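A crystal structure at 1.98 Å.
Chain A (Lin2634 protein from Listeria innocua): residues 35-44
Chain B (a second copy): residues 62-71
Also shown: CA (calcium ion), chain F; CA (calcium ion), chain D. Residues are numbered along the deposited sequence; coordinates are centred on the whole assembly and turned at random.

Chain A (35-44) SYKVTSIAQF
Chain B 62-71: YEKALNHDYS

Residues 35-44 of chain A form one stretch of a continuous helix; chain B, a second copy, enters at Tyr B62 already helical, its helix having begun earlier, and leads through Leu B66 into a turn. The N-to-C directions make an angle of 133°, and the axes approach to 11.0 Å. Ser A40 CA lies 7.5 Å from Leu B66 CA, and Gln A43 CA 8.1 Å from Glu B63 CA, so the chains run in roughly opposed senses, burying 339 Å².

Glu B63 (chi1 p, chi2 t), its CA-to-CB bond sideways, makes only a slight contact, its CB 4.0 Å from Gln A43 OE1; its carboxylate is engaged elsewhere in the structure. Leu B66 (chi1 t, chi2 p) points toward chain A and is the knob of the contact, seated among Tyr A36, Thr A39, Ser A40 and Gln A43. Its branched end suits this hole: CD1 lies 3.8 Å from Tyr A36 CD1, while CD2 lies 3.8 Å from Thr A39 CG2 and 3.7 Å from Ser A40 OG. With chi1 m, Thr A39 donates from OG1 to Ser A35 O (2.8 Å) in its own helix, while CG2 lies against Leu B66.

Asn B67 (phi/psi -101/1, chi1 m, chi2 -65°) faces Gln A43, extended with chi1 and chi2 t and chi3 -93°. Two amides pair reciprocally: Asn B67 ND2 donates to Gln A43 OE1 (3.0 Å), and Gln A43 NE2 to Asn B67 OD1 (2.9 Å), both nearly linear. Asn B67 ND2 also donates to Glu B63 O (2.7 Å). A water donates to Asn B67 OD1 (2.9 Å) and bonds Tyr A36 OH (2.9 Å) and Ser A40 OG (2.8 Å), joining three polar groups in a buried setting.

A type I turn spans Asn B67 to Tyr B70. Within it, His B68 O (2.5 Å) and Asp B69 OD1 (2.4 Å) bind one calcium ion, and Asp B69 OD2 (2.4 Å) another. Tyr B70 (chi1 t, chi2 76°) then brings the edge of its ring to Tyr A36 OH, 3.8 Å from CD1 of Tyr B70.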

# COMPACT_ATOMS: atom_id res chain seq x y z
N SER A 35 -6.24 -10.62 -14.64
CA SER A 35 -6.95 -11.81 -15.07
C SER A 35 -8.46 -11.63 -14.97
O SER A 35 -9.16 -12.00 -15.90
CB SER A 35 -6.50 -13.04 -14.32
OG SER A 35 -5.09 -13.22 -14.50
N TYR A 36 -8.94 -11.09 -13.87
CA TYR A 36 -10.37 -10.78 -13.71
C TYR A 36 -10.83 -9.88 -14.86
O TYR A 36 -11.87 -10.10 -15.48
CB TYR A 36 -10.62 -10.11 -12.35
CG TYR A 36 -11.98 -9.42 -12.28
CD1 TYR A 36 -13.16 -10.15 -12.19
CD2 TYR A 36 -12.05 -8.04 -12.40
CE1 TYR A 36 -14.41 -9.50 -12.19
CE2 TYR A 36 -13.25 -7.40 -12.37
CZ TYR A 36 -14.43 -8.12 -12.28
OH TYR A 36 -15.60 -7.39 -12.29
N LYS A 37 -10.04 -8.84 -15.13
CA LYS A 37 -10.44 -7.87 -16.15
C LYS A 37 -10.40 -8.47 -17.56
O LYS A 37 -11.32 -8.28 -18.33
CB LYS A 37 -9.57 -6.61 -16.06
CG LYS A 37 -9.81 -5.81 -14.75
CD LYS A 37 -8.97 -4.51 -14.71
CE LYS A 37 -7.48 -4.80 -14.64
NZ LYS A 37 -6.70 -3.52 -14.48
N VAL A 38 -9.37 -9.25 -17.87
CA VAL A 38 -9.31 -9.87 -19.19
C VAL A 38 -10.51 -10.82 -19.40
O VAL A 38 -11.05 -10.88 -20.50
CB VAL A 38 -7.93 -10.56 -19.46
CG1 VAL A 38 -7.95 -11.42 -20.81
CG2 VAL A 38 -6.81 -9.51 -19.51
N THR A 39 -10.92 -11.56 -18.36
CA THR A 39 -12.02 -12.50 -18.50
C THR A 39 -13.33 -11.73 -18.69
O THR A 39 -14.18 -12.13 -19.50
CB THR A 39 -12.06 -13.44 -17.28
OG1 THR A 39 -10.76 -14.00 -17.10
CG2 THR A 39 -13.04 -14.59 -17.45
N SER A 40 -13.48 -10.60 -18.00
CA SER A 40 -14.67 -9.77 -18.15
C SER A 40 -14.77 -9.15 -19.57
O SER A 40 -15.86 -9.08 -20.14
CB SER A 40 -14.71 -8.68 -17.05
OG SER A 40 -14.76 -9.29 -15.73
N ILE A 41 -13.63 -8.72 -20.09
CA ILE A 41 -13.52 -8.13 -21.45
C ILE A 41 -13.84 -9.27 -22.47
O ILE A 41 -14.66 -9.11 -23.35
CB ILE A 41 -12.09 -7.53 -21.69
CG1 ILE A 41 -11.88 -6.24 -20.87
CG2 ILE A 41 -11.81 -7.24 -23.22
CD1 ILE A 41 -10.40 -5.80 -20.65
N ALA A 42 -13.21 -10.44 -22.29
CA ALA A 42 -13.47 -11.58 -23.15
C ALA A 42 -14.96 -12.00 -23.13
O ALA A 42 -15.52 -12.28 -24.17
CB ALA A 42 -12.57 -12.76 -22.78
N GLN A 43 -15.59 -12.00 -21.95
CA GLN A 43 -16.99 -12.26 -21.78
C GLN A 43 -17.85 -11.31 -22.63
O GLN A 43 -18.82 -11.73 -23.30
CB GLN A 43 -17.35 -12.11 -20.29
CG GLN A 43 -18.82 -12.09 -19.93
CD GLN A 43 -19.00 -12.09 -18.42
OE1 GLN A 43 -19.13 -13.15 -17.81
NE2 GLN A 43 -18.93 -10.91 -17.81
N PHE A 44 -17.49 -10.04 -22.63
CA PHE A 44 -18.18 -9.08 -23.48
C PHE A 44 -18.01 -9.41 -24.98
O PHE A 44 -18.96 -9.46 -25.74
CB PHE A 44 -17.74 -7.65 -23.23
CG PHE A 44 -18.27 -6.68 -24.25
CD1 PHE A 44 -19.60 -6.28 -24.21
CD2 PHE A 44 -17.48 -6.21 -25.28
CE1 PHE A 44 -20.11 -5.44 -25.16
CE2 PHE A 44 -18.01 -5.35 -26.24
CZ PHE A 44 -19.33 -4.97 -26.16
N TYR B 62 -19.26 -20.08 -15.27
CA TYR B 62 -18.27 -19.03 -15.35
C TYR B 62 -18.91 -17.67 -15.17
O TYR B 62 -18.41 -16.86 -14.38
CB TYR B 62 -17.49 -19.09 -16.67
CG TYR B 62 -16.32 -20.05 -16.70
CD1 TYR B 62 -15.16 -19.82 -15.94
CD2 TYR B 62 -16.32 -21.13 -17.58
CE1 TYR B 62 -14.07 -20.67 -16.03
CE2 TYR B 62 -15.24 -22.00 -17.65
CZ TYR B 62 -14.13 -21.78 -16.89
OH TYR B 62 -13.04 -22.63 -16.99
N GLU B 63 -20.07 -17.42 -15.81
CA GLU B 63 -20.68 -16.12 -15.65
C GLU B 63 -21.17 -15.87 -14.24
O GLU B 63 -21.15 -14.73 -13.79
CB GLU B 63 -21.79 -15.85 -16.69
CG GLU B 63 -23.12 -16.53 -16.39
CD GLU B 63 -24.05 -16.62 -17.62
OE1 GLU B 63 -23.73 -16.08 -18.72
OE2 GLU B 63 -25.09 -17.29 -17.47
N LYS B 64 -21.70 -16.88 -13.57
CA LYS B 64 -22.16 -16.69 -12.21
C LYS B 64 -20.99 -16.31 -11.32
O LYS B 64 -21.08 -15.36 -10.55
CB LYS B 64 -22.88 -17.94 -11.68
CG LYS B 64 -24.30 -18.16 -12.24
CD LYS B 64 -24.81 -19.59 -11.96
CE LYS B 64 -26.20 -19.83 -12.53
NZ LYS B 64 -27.15 -18.90 -11.87
N ALA B 65 -19.90 -17.04 -11.45
CA ALA B 65 -18.71 -16.86 -10.59
C ALA B 65 -18.02 -15.51 -10.87
O ALA B 65 -17.76 -14.71 -9.94
CB ALA B 65 -17.73 -18.05 -10.79
N LEU B 66 -17.80 -15.21 -12.13
CA LEU B 66 -17.07 -14.00 -12.48
C LEU B 66 -17.77 -12.70 -12.09
O LEU B 66 -17.13 -11.73 -11.67
CB LEU B 66 -16.79 -13.99 -13.99
CG LEU B 66 -15.91 -12.86 -14.50
CD1 LEU B 66 -14.48 -13.15 -14.05
CD2 LEU B 66 -15.99 -12.73 -15.99
N ASN B 67 -19.08 -12.66 -12.23
CA ASN B 67 -19.83 -11.44 -12.07
C ASN B 67 -20.57 -11.26 -10.74
O ASN B 67 -21.19 -10.24 -10.53
CB ASN B 67 -20.85 -11.33 -13.18
CG ASN B 67 -20.22 -11.47 -14.54
OD1 ASN B 67 -19.42 -10.64 -14.94
ND2 ASN B 67 -20.53 -12.56 -15.23
N HIS B 68 -20.47 -12.21 -9.84
CA HIS B 68 -21.30 -12.19 -8.64
C HIS B 68 -21.13 -11.03 -7.68
O HIS B 68 -22.08 -10.75 -6.98
CB HIS B 68 -21.18 -13.51 -7.88
CG HIS B 68 -19.98 -13.60 -6.99
ND1 HIS B 68 -18.72 -13.86 -7.47
CD2 HIS B 68 -19.86 -13.51 -5.64
CE1 HIS B 68 -17.86 -13.91 -6.46
NE2 HIS B 68 -18.53 -13.71 -5.34
N ASP B 69 -19.97 -10.35 -7.66
CA ASP B 69 -19.74 -9.22 -6.78
C ASP B 69 -19.44 -7.92 -7.49
O ASP B 69 -19.08 -6.95 -6.86
CB ASP B 69 -18.62 -9.51 -5.78
CG ASP B 69 -19.07 -10.36 -4.59
OD1 ASP B 69 -20.26 -10.57 -4.40
OD2 ASP B 69 -18.23 -10.81 -3.81
N TYR B 70 -19.70 -7.87 -8.79
CA TYR B 70 -19.54 -6.66 -9.56
C TYR B 70 -20.33 -5.47 -8.91
O TYR B 70 -19.85 -4.35 -8.86
CB TYR B 70 -20.00 -6.89 -11.02
CG TYR B 70 -19.88 -5.63 -11.84
CD1 TYR B 70 -18.63 -5.18 -12.30
CD2 TYR B 70 -20.99 -4.85 -12.12
CE1 TYR B 70 -18.52 -4.01 -13.04
CE2 TYR B 70 -20.87 -3.65 -12.86
CZ TYR B 70 -19.63 -3.25 -13.31
OH TYR B 70 -19.51 -2.05 -13.99
N SER B 71 -21.52 -5.75 -8.37
CA SER B 71 -22.37 -4.70 -7.77
C SER B 71 -21.78 -4.00 -6.55
O SER B 71 -22.26 -2.92 -6.14
CB SER B 71 -23.74 -5.26 -7.44
OG SER B 71 -23.62 -6.23 -6.42
CA CA F . -22.63 -10.29 -4.59
CA CA D . -18.70 -12.77 -2.58
O HOH W 1 -17.15 -8.98 -14.23
O HOH W 2 -21.21 -12.31 -2.53
O HOH W 3 -24.20 -9.26 -6.60
O HOH W 4 -21.99 -8.59 -3.47
O HOH W 5 -23.68 -12.51 -5.07
O HOH W 6 -24.10 -9.69 -2.47